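Local structure of histidine kinase (Methanosarcina mazei, 3LI9) at residues A[30-33]-A[34-37]. The protein is probably a membrane-bound sensor histidine kinase that phosphorylates a histidine using ATP, represented here by its extracellular Cache (PDC-fold) sensor domain. Numbering follows the deposited sequence.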
ATOM      1  N   ASP A  30      -7.581   0.560   8.050  1.00 11.47           N
ATOM      2  CA  ASP A  30      -8.222   0.255   6.782  1.00 12.97           C
ATOM      3  C   ASP A  30      -8.991   1.455   6.201  1.00 15.38           C
ATOM      4  O   ASP A  30      -9.126   1.581   4.980  1.00 14.46           O
ATOM      5  CB  ASP A  30      -9.240  -0.857   6.959  1.00 14.81           C
ATOM      6  CG  ASP A  30      -9.838  -1.303   5.606  1.00 14.63           C
ATOM      7  OD1 ASP A  30      -9.064  -1.624   4.699  1.00 18.60           O
ATOM      8  OD2 ASP A  30     -11.067  -1.308   5.443  1.00 16.20           O
ATOM      9  N   ALA A  31      -9.527   2.289   7.070  1.00 15.56           N
ATOM     10  CA  ALA A  31     -10.422   3.386   6.568  1.00 17.61           C
ATOM     11  C   ALA A  31      -9.698   4.292   5.565  1.00 16.10           C
ATOM     12  O   ALA A  31     -10.260   4.585   4.517  1.00 16.68           O
ATOM     13  CB  ALA A  31     -10.974   4.219   7.746  1.00 17.36           C
ATOM     14  N   GLN A  32      -8.464   4.719   5.846  1.00 15.87           N
ATOM     15  CA  GLN A  32      -7.799   5.648   4.953  1.00 17.71           C
ATOM     16  C   GLN A  32      -7.339   4.879   3.752  1.00 14.74           C
ATOM     17  O   GLN A  32      -7.259   5.428   2.666  1.00 15.00           O
ATOM     18  CB  GLN A  32      -6.595   6.306   5.589  1.00 19.03           C
ATOM     19  CG  GLN A  32      -5.867   7.346   4.694  1.00 24.80           C
ATOM     20  CD  GLN A  32      -6.765   8.500   4.178  1.00 28.14           C
ATOM     21  OE1 GLN A  32      -7.426   9.184   4.953  1.00 32.47           O
ATOM     22  NE2 GLN A  32      -6.829   8.665   2.873  1.00 26.31           N
HETATM   23  N   MSE A  33      -7.084   3.602   3.920  1.00 12.98           N
HETATM   24  CA  MSE A  33      -6.688   2.835   2.711  1.00 12.15           C
HETATM   25  C   MSE A  33      -7.868   2.696   1.719  1.00 11.54           C
HETATM   26  O   MSE A  33      -7.656   2.698   0.513  1.00 12.81           O
HETATM   27  CB  MSE A  33      -6.115   1.431   3.125  1.00 12.78           C
HETATM   28  CG  MSE A  33      -4.914   1.694   4.010  1.00 14.45           C
HETATM   29 SE   MSE A  33      -4.266  -0.039   4.708  1.00 23.50          SE
HETATM   30  CE  MSE A  33      -3.715  -0.925   3.115  1.00 20.90           C
ATOM     31  N   GLU A  34      -9.078   2.501   2.212  1.00 10.13           N
ATOM     32  CA  GLU A  34     -10.230   2.383   1.352  1.00 12.55           C
ATOM     33  C   GLU A  34     -10.416   3.758   0.636  1.00 12.83           C
ATOM     34  O   GLU A  34     -10.846   3.814  -0.520  1.00 14.04           O
ATOM     35  CB  GLU A  34     -11.490   2.041   2.170  1.00 15.29           C
ATOM     36  CG  GLU A  34     -11.376   0.678   2.825  1.00 18.24           C
ATOM     37  CD  GLU A  34     -12.646  -0.171   2.857  1.00 22.83           C
ATOM     38  OE1 GLU A  34     -13.677   0.133   2.233  1.00 23.58           O
ATOM     39  OE2 GLU A  34     -12.638  -1.200   3.572  1.00 21.55           O
ATOM     40  N   ALA A  35     -10.141   4.850   1.351  1.00 11.78           N
ATOM     41  CA  ALA A  35     -10.299   6.177   0.690  1.00 11.20           C
ATOM     42  C   ALA A  35      -9.256   6.291  -0.444  1.00 12.70           C
ATOM     43  O   ALA A  35      -9.609   6.741  -1.586  1.00 11.54           O
ATOM     44  CB  ALA A  35     -10.138   7.359   1.720  1.00 13.50           C
ATOM     45  N   ASN A  36      -7.990   5.889  -0.177  1.00 11.21           N
ATOM     46  CA  ASN A  36      -6.971   6.041  -1.210  1.00 12.18           C
ATOM     47  C   ASN A  36      -7.242   5.159  -2.406  1.00 13.38           C
ATOM     48  O   ASN A  36      -7.039   5.582  -3.583  1.00 12.35           O
ATOM     49  CB  ASN A  36      -5.580   5.682  -0.579  1.00 11.25           C
ATOM     50  CG  ASN A  36      -5.081   6.765   0.326  1.00 13.01           C
ATOM     51  OD1 ASN A  36      -5.488   7.921   0.199  1.00 15.49           O
ATOM     52  ND2 ASN A  36      -4.223   6.409   1.248  1.00 13.57           N
ATOM     53  N   GLN A  37      -7.751   3.961  -2.156  1.00 12.40           N
ATOM     54  CA  GLN A  37      -8.135   3.067  -3.256  1.00 12.27           C
ATOM     55  C   GLN A  37      -9.248   3.730  -4.093  1.00 13.81           C
ATOM     56  O   GLN A  37      -9.205   3.641  -5.381  1.00 14.81           O
ATOM     57  CB  GLN A  37      -8.668   1.738  -2.660  1.00 12.97           C
ATOM     58  CG  GLN A  37      -9.269   0.738  -3.651  1.00 14.45           C
ATOM     59  CD  GLN A  37      -9.657  -0.523  -2.918  1.00 20.78           C
ATOM     60  OE1 GLN A  37     -10.579  -0.550  -2.078  1.00 22.15           O
ATOM     61  NE2 GLN A  37      -8.997  -1.557  -3.255  1.00 25.22           N
TER
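Asp30 and Glu34, one helical turn apart, bring two acids together: OD2 of Asp30 lies just 2.4 Å from OE2 of Glu34. Two carboxylate oxygens so close suggest a proton held by one of the groups, without telling which. The acids meet oxygen to oxygen, and with their planes 76° apart they are not stacked. Asp30 reaches forward because its CG is swung anti to the backbone N (chi1 -174°), while the first torsion of Glu34 sets its CG 3.2 Å from the carbonyl O of Asp30, and the bend at chi2 comes only after that.

A second pair one turn apart, Gln32 and Asn36, is bridged by a hydrogen bond from Gln32 NE2 to Asn36 OD1 (3.1 Å). The acceptor lies almost in the amide plane of Gln32, yet the donor sits well above the carbonyl plane of Asn36 and away from its lone pairs, and the N-H...O angle is only 143°. The bend of the Gln32 chain at chi2, with the turn of its amide, also leaves NE2 beside the methyl of Ala35, 3.7 Å from CB.

Beneath both pairs runs the i to i+4 backbone ladder, including Gln37 N to Met33 O at 3.0 Å. Farther out, OD1 of Asp30 is hydrogen-bonded to Thr258 and OD1 of Asn36 also to Gln71, which gives that oxygen a second partner, while Lys257 makes a long, weak ion pair with Glu34. Selenomethionine Met33 packs on Tyr153 and Val256, from strands of two different sheets. Such i to i+4 pairing is that of an alpha-helix, here the long helix 13-48, the N-terminal helix that spans both sheet-containing halves of the double Cache, or PDC, sensor fold.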